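Long-range contact in ADP-ribose pyrophosphatase (Streptococcus suis, PDB 3O8S), which probably hydrolyses the pyrophosphate linkage of ADP-ribose or a related nucleoside diphosphate derivative, as a member of the Nudix hydrolase family: residues 125-137 against 192-206. Residues are numbered along the deposited sequence; the frame is centred on the assembly and turned at random.
With EDO (1,2-ethanediol), chain B; EDO (1,2-ethanediol), chain E.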
loop_
_atom_site.group_PDB
_atom_site.type_symbol
_atom_site.label_atom_id
_atom_site.label_comp_id
_atom_site.label_asym_id
_atom_site.label_seq_id
_atom_site.Cartn_x
_atom_site.Cartn_y
_atom_site.Cartn_z
ATOM N N GLN A 125 7.981 5.583 -8.076
ATOM C CA GLN A 125 8.132 4.509 -9.034
ATOM C C GLN A 125 7.528 3.177 -8.625
ATOM O O GLN A 125 6.906 2.515 -9.446
ATOM C CB GLN A 125 9.650 4.312 -9.264
ATOM C CG GLN A 125 10.010 3.578 -10.527
ATOM C CD GLN A 125 11.481 3.709 -10.822
ATOM O OE1 GLN A 125 11.893 4.546 -11.612
ATOM N NE2 GLN A 125 12.303 2.867 -10.215
ATOM N N ARG A 126 7.807 2.733 -7.407
ATOM C CA ARG A 126 7.462 1.401 -6.999
ATOM C C ARG A 126 7.139 1.370 -5.536
ATOM O O ARG A 126 7.781 2.062 -4.748
ATOM C CB ARG A 126 8.684 0.471 -7.339
ATOM C CG ARG A 126 8.829 -0.844 -6.515
ATOM C CD ARG A 126 10.035 -1.642 -6.998
ATOM N NE ARG A 126 9.731 -2.240 -8.310
ATOM C CZ ARG A 126 10.586 -2.914 -9.060
ATOM N NH1 ARG A 126 11.844 -3.072 -8.666
ATOM N NH2 ARG A 126 10.191 -3.450 -10.201
ATOM N N VAL A 127 6.156 0.530 -5.164
ATOM C CA VAL A 127 5.823 0.295 -3.765
ATOM C C VAL A 127 6.784 -0.803 -3.285
ATOM O O VAL A 127 6.701 -1.946 -3.734
ATOM C CB VAL A 127 4.331 -0.062 -3.490
ATOM C CG1 VAL A 127 4.056 -0.085 -1.977
ATOM C CG2 VAL A 127 3.396 0.929 -4.183
ATOM N N VAL A 128 7.718 -0.439 -2.417
ATOM C CA VAL A 128 8.661 -1.417 -1.864
ATOM C C VAL A 128 7.893 -2.342 -0.895
ATOM O O VAL A 128 8.014 -3.573 -0.931
ATOM C CB VAL A 128 9.870 -0.731 -1.138
ATOM C CG1 VAL A 128 10.785 -1.770 -0.494
ATOM C CG2 VAL A 128 10.657 0.207 -2.063
ATOM N N ALA A 129 7.170 -1.707 0.017
ATOM C CA ALA A 129 6.461 -2.353 1.122
ATOM C C ALA A 129 5.406 -1.454 1.727
ATOM O O ALA A 129 5.549 -0.237 1.668
ATOM C CB ALA A 129 7.464 -2.728 2.194
ATOM N N ILE A 130 4.337 -2.068 2.280
ATOM C CA ILE A 130 3.240 -1.477 3.068
ATOM C C ILE A 130 3.321 -2.202 4.397
ATOM O O ILE A 130 2.922 -3.355 4.484
ATOM C CB ILE A 130 1.848 -1.585 2.402
ATOM C CG1 ILE A 130 1.879 -1.124 0.963
ATOM C CG2 ILE A 130 0.766 -0.864 3.197
ATOM C CD1 ILE A 130 1.371 -2.144 0.122
ATOM N N LEU A 131 3.900 -1.568 5.414
ATOM C CA LEU A 131 4.170 -2.283 6.638
ATOM C C LEU A 131 3.546 -1.685 7.862
ATOM O O LEU A 131 3.497 -0.481 8.035
ATOM C CB LEU A 131 5.703 -2.360 6.844
ATOM C CG LEU A 131 6.508 -3.119 5.789
ATOM C CD1 LEU A 131 7.985 -2.783 5.890
ATOM C CD2 LEU A 131 6.246 -4.639 5.865
ATOM N N ASP A 132 3.142 -2.556 8.754
ATOM C CA ASP A 132 2.587 -2.172 10.023
ATOM C C ASP A 132 3.743 -1.767 10.948
ATOM O O ASP A 132 4.616 -2.596 11.227
ATOM C CB ASP A 132 1.777 -3.344 10.578
ATOM C CG ASP A 132 1.191 -3.078 11.929
ATOM O OD1 ASP A 132 0.253 -2.260 12.016
ATOM O OD2 ASP A 132 1.674 -3.675 12.900
ATOM N N LYS A 133 3.785 -0.477 11.355
ATOM C CA LYS A 133 4.789 0.090 12.272
ATOM C C LYS A 133 5.014 -0.804 13.516
ATOM O O LYS A 133 6.165 -1.107 13.836
ATOM C CB LYS A 133 4.386 1.505 12.736
ATOM C CG LYS A 133 5.500 2.218 13.501
ATOM C CD LYS A 133 5.074 3.570 14.017
ATOM C CE LYS A 133 6.226 4.295 14.671
ATOM N NZ LYS A 133 5.771 5.541 15.335
ATOM N N HIS A 134 3.922 -1.245 14.181
ATOM C CA HIS A 134 3.983 -2.081 15.391
ATOM C C HIS A 134 4.772 -3.385 15.180
ATOM O O HIS A 134 5.463 -3.824 16.094
ATOM C CB HIS A 134 2.574 -2.411 15.895
ATOM C CG HIS A 134 2.551 -3.130 17.206
ATOM N ND1 HIS A 134 2.032 -4.410 17.317
ATOM C CD2 HIS A 134 2.993 -2.730 18.423
ATOM C CE1 HIS A 134 2.159 -4.742 18.594
ATOM N NE2 HIS A 134 2.731 -3.763 19.299
ATOM N N LYS A 135 4.685 -3.981 13.978
ATOM C CA LYS A 135 5.356 -5.240 13.656
ATOM C C LYS A 135 6.790 -5.055 13.143
ATOM O O LYS A 135 7.555 -6.025 13.152
ATOM C CB LYS A 135 4.551 -6.001 12.588
ATOM C CG LYS A 135 3.242 -6.614 13.073
ATOM C CD LYS A 135 2.565 -7.360 11.935
ATOM C CE LYS A 135 1.143 -7.735 12.242
ATOM N NZ LYS A 135 0.577 -8.590 11.164
ATOM N N ASN A 136 7.157 -3.835 12.694
ATOM C CA ASN A 136 8.449 -3.588 12.048
ATOM C C ASN A 136 9.328 -2.477 12.652
ATOM O O ASN A 136 10.522 -2.447 12.341
ATOM C CB ASN A 136 8.202 -3.243 10.569
ATOM C CG ASN A 136 7.541 -4.366 9.801
ATOM O OD1 ASN A 136 8.207 -5.257 9.262
ATOM N ND2 ASN A 136 6.210 -4.385 9.797
ATOM N N ASN A 137 8.762 -1.540 13.430
ATOM C CA ASN A 137 9.548 -0.411 13.971
ATOM C C ASN A 137 9.410 -0.276 15.504
ATOM O O ASN A 137 8.349 -0.606 16.034
ATOM C CB ASN A 137 9.168 0.906 13.270
ATOM C CG ASN A 137 9.374 0.853 11.774
ATOM O OD1 ASN A 137 8.594 0.235 11.035
ATOM N ND2 ASN A 137 10.461 1.451 11.298
ATOM N N CYS A 192 14.701 -1.543 0.560
ATOM C CA CYS A 192 14.576 -0.515 -0.487
ATOM C C CYS A 192 15.694 -0.652 -1.529
ATOM O O CYS A 192 15.399 -0.588 -2.725
ATOM C CB CYS A 192 14.560 0.879 0.133
ATOM S SG CYS A 192 13.080 1.230 1.114
ATOM N N LEU A 193 16.964 -0.919 -1.090
ATOM C CA LEU A 193 18.096 -1.122 -2.021
ATOM C C LEU A 193 17.846 -2.335 -2.930
ATOM O O LEU A 193 18.021 -2.245 -4.156
ATOM C CB LEU A 193 19.428 -1.271 -1.269
ATOM C CG LEU A 193 20.695 -1.590 -2.109
ATOM C CD1 LEU A 193 20.992 -0.496 -3.131
ATOM C CD2 LEU A 193 21.886 -1.799 -1.227
ATOM N N GLU A 194 17.398 -3.451 -2.327
ATOM C CA GLU A 194 17.060 -4.668 -3.048
ATOM C C GLU A 194 15.965 -4.358 -4.102
ATOM O O GLU A 194 16.113 -4.778 -5.243
ATOM C CB GLU A 194 16.633 -5.778 -2.064
ATOM C CG GLU A 194 16.478 -7.159 -2.688
ATOM C CD GLU A 194 15.754 -8.179 -1.822
ATOM O OE1 GLU A 194 15.838 -8.068 -0.574
ATOM O OE2 GLU A 194 15.099 -9.085 -2.393
ATOM N N ALA A 195 14.913 -3.578 -3.740
ATOM C CA ALA A 195 13.868 -3.156 -4.689
ATOM C C ALA A 195 14.455 -2.309 -5.835
ATOM O O ALA A 195 14.092 -2.527 -6.999
ATOM C CB ALA A 195 12.780 -2.372 -3.974
ATOM N N SER A 196 15.400 -1.396 -5.527
ATOM C CA SER A 196 16.023 -0.587 -6.581
ATOM C C SER A 196 16.869 -1.417 -7.547
ATOM O O SER A 196 17.057 -0.979 -8.686
ATOM C CB SER A 196 16.890 0.530 -5.997
ATOM O OG SER A 196 18.152 0.046 -5.587
ATOM N N ARG A 197 17.423 -2.568 -7.080
ATOM C CA ARG A 197 18.269 -3.448 -7.889
ATOM C C ARG A 197 17.478 -4.533 -8.651
ATOM O O ARG A 197 18.062 -5.254 -9.454
ATOM C CB ARG A 197 19.325 -4.136 -7.003
ATOM C CG ARG A 197 20.482 -3.227 -6.564
ATOM C CD ARG A 197 21.303 -3.904 -5.484
ATOM N NE ARG A 197 22.570 -3.211 -5.210
ATOM C CZ ARG A 197 23.354 -3.458 -4.157
ATOM N NH1 ARG A 197 23.009 -4.381 -3.264
ATOM N NH2 ARG A 197 24.482 -2.778 -3.986
ATOM N N SER A 198 16.183 -4.671 -8.395
ATOM C CA SER A 198 15.403 -5.761 -8.969
ATOM C C SER A 198 14.547 -5.332 -10.148
ATOM O O SER A 198 13.796 -4.360 -10.037
ATOM C CB SER A 198 14.512 -6.375 -7.885
ATOM O OG SER A 198 15.243 -6.757 -6.731
ATOM N N GLU A 199 14.635 -6.059 -11.268
ATOM C CA GLU A 199 13.776 -5.793 -12.419
ATOM C C GLU A 199 12.313 -6.075 -12.011
ATOM O O GLU A 199 11.434 -5.235 -12.212
ATOM C CB GLU A 199 14.194 -6.639 -13.625
ATOM C CG GLU A 199 13.272 -6.453 -14.806
ATOM C CD GLU A 199 13.655 -7.285 -15.996
ATOM O OE1 GLU A 199 13.361 -8.498 -15.993
ATOM O OE2 GLU A 199 14.289 -6.733 -16.919
ATOM N N HIS A 200 12.092 -7.212 -11.347
ATOM C CA HIS A 200 10.784 -7.579 -10.825
ATOM C C HIS A 200 10.758 -7.442 -9.317
ATOM O O HIS A 200 11.722 -7.786 -8.653
ATOM C CB HIS A 200 10.424 -9.004 -11.227
ATOM C CG HIS A 200 10.452 -9.197 -12.698
ATOM N ND1 HIS A 200 9.555 -8.549 -13.521
ATOM C CD2 HIS A 200 11.273 -9.957 -13.455
ATOM C CE1 HIS A 200 9.849 -8.946 -14.750
ATOM N NE2 HIS A 200 10.855 -9.815 -14.754
ATOM N N TRP A 201 9.636 -6.987 -8.769
ATOM C CA TRP A 201 9.512 -6.828 -7.330
ATOM C C TRP A 201 8.138 -7.216 -6.838
ATOM O O TRP A 201 7.131 -6.742 -7.354
ATOM C CB TRP A 201 9.807 -5.360 -6.930
ATOM C CG TRP A 201 9.809 -5.134 -5.441
ATOM C CD1 TRP A 201 8.852 -4.497 -4.707
ATOM C CD2 TRP A 201 10.822 -5.554 -4.510
ATOM N NE1 TRP A 201 9.188 -4.514 -3.376
ATOM C CE2 TRP A 201 10.397 -5.155 -3.226
ATOM C CE3 TRP A 201 12.061 -6.217 -4.643
ATOM C CZ2 TRP A 201 11.146 -5.430 -2.069
ATOM C CZ3 TRP A 201 12.792 -6.509 -3.499
ATOM C CH2 TRP A 201 12.346 -6.102 -2.231
ATOM N N GLU A 202 8.104 -8.010 -5.777
ATOM C CA GLU A 202 6.890 -8.398 -5.086
ATOM C C GLU A 202 6.776 -7.496 -3.865
ATOM O O GLU A 202 7.551 -7.664 -2.924
ATOM C CB GLU A 202 6.913 -9.892 -4.689
ATOM C CG GLU A 202 5.537 -10.396 -4.267
ATOM C CD GLU A 202 4.532 -10.594 -5.390
ATOM O OE1 GLU A 202 4.947 -10.693 -6.568
ATOM O OE2 GLU A 202 3.316 -10.613 -5.096
ATOM N N THR A 203 5.798 -6.545 -3.873
ATOM C CA THR A 203 5.588 -5.583 -2.785
ATOM C C THR A 203 5.308 -6.335 -1.485
ATOM O O THR A 203 4.459 -7.241 -1.441
ATOM C CB THR A 203 4.484 -4.620 -3.194
ATOM O OG1 THR A 203 4.973 -3.850 -4.298
ATOM C CG2 THR A 203 3.998 -3.736 -2.043
ATOM N N ARG A 204 6.045 -5.971 -0.436
ATOM C CA ARG A 204 5.919 -6.665 0.847
ATOM C C ARG A 204 4.876 -6.035 1.689
ATOM O O ARG A 204 4.740 -4.824 1.690
ATOM C CB ARG A 204 7.258 -6.691 1.607
ATOM C CG ARG A 204 8.432 -7.183 0.771
ATOM C CD ARG A 204 8.270 -8.618 0.275
ATOM N NE ARG A 204 9.022 -8.803 -0.962
ATOM C CZ ARG A 204 10.284 -9.206 -1.019
ATOM N NH1 ARG A 204 10.929 -9.545 0.084
ATOM N NH2 ARG A 204 10.907 -9.284 -2.182
ATOM N N PHE A 205 4.160 -6.842 2.458
ATOM C CA PHE A 205 3.140 -6.306 3.334
ATOM C C PHE A 205 2.906 -7.285 4.469
ATOM O O PHE A 205 3.250 -8.457 4.335
ATOM C CB PHE A 205 1.849 -5.981 2.536
ATOM C CG PHE A 205 1.066 -7.156 1.985
ATOM C CD1 PHE A 205 1.550 -7.896 0.907
ATOM C CD2 PHE A 205 -0.183 -7.480 2.499
ATOM C CE1 PHE A 205 0.816 -8.963 0.375
ATOM C CE2 PHE A 205 -0.916 -8.562 1.979
ATOM C CZ PHE A 205 -0.414 -9.292 0.915
ATOM N N ASP A 206 2.365 -6.820 5.595
ATOM C CA ASP A 206 2.065 -7.715 6.728
ATOM C C ASP A 206 0.783 -7.291 7.455
ATOM O O ASP A 206 0.100 -6.372 6.954
ATOM C CB ASP A 206 3.250 -7.799 7.713
ATOM C CG ASP A 206 3.806 -6.490 8.257
ATOM O OD1 ASP A 206 3.132 -5.442 8.117
ATOM O OD2 ASP A 206 4.898 -6.518 8.839
ATOM O OXT ASP A 206 0.423 -7.929 8.472
HETATM C C1 EDO B . 15.040 -9.493 -9.901
HETATM O O1 EDO B . 13.944 -9.363 -10.827
HETATM C C2 EDO B . 16.428 -9.382 -10.568
HETATM O O2 EDO B . 16.654 -8.128 -11.253
HETATM C C1 EDO E . 6.138 -6.806 -13.500
HETATM O O1 EDO E . 7.254 -7.251 -12.719
HETATM C C2 EDO E . 6.474 -6.996 -14.973
HETATM O O2 EDO E . 7.697 -6.300 -15.231
HETATM O O HOH W 1 0.610 -3.825 6.037
#
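Arg-126 and Trp-201 meet at the tightly packed end of this contact. The CB of Trp-201 sits 3.3 Å above the guanidinium plane of Arg-126, over its centre, while three backbone carbonyls line the edge of that group. Arg-126 NH1 donates to Ser-198 O (2.7 Å) in an almost straight bond and more weakly to Ala-195 O; NH2 reaches Glu-199 O. A bend at chi3 (-73°) aims the otherwise extended chain at these carbonyls, and the in-plane bonds then hold the group's rotation. NH2 also forms a salt bridge with Glu-202 of the second subunit.

Trp-201 NE1 donates in the ring plane to Val-128 O (2.9 Å), which also accepts from Arg-204 N. Ala-195 CB lies over the centre of one indole face of Trp-201, 3.6 Å from the plane, and the guanidinium of Arg-204 covers the rim of the other. Val-128 directs CG2 to Ala-195 CB (3.8 Å) and CG1 to Cys-192 and the CZ2 side of the indole.

Arg-204 bonds to the residues flanking Ala-129, its N to Val-128 O and its O to Ile-130 N (2.8 Å), the signature of a parallel bridge. Strand 204-205 thus joins the mixed sheet of the Nudix fold on the side of strand 120-132 away from strand 145-157. Beside it, Thr-203 OG1 donates to Val-127 O (2.6 Å).

The Asp-206 end is polar but well bonded, and partly covered by Ser-105 of the second subunit. Both side-chain oxygens of Asp-206 use syn lone pairs: OD1 accepts from Asp-132 N, OD2 from Asn-136 ND2 (2.7 Å). Lys-135 runs alongside, pointing the other way, its NZ salt-bridged to the terminal OXT. The solvent side lies at exposed Glu-199 and His-200, whose backbone N atoms bind an ethanediol, probably from the crystallisation liquor.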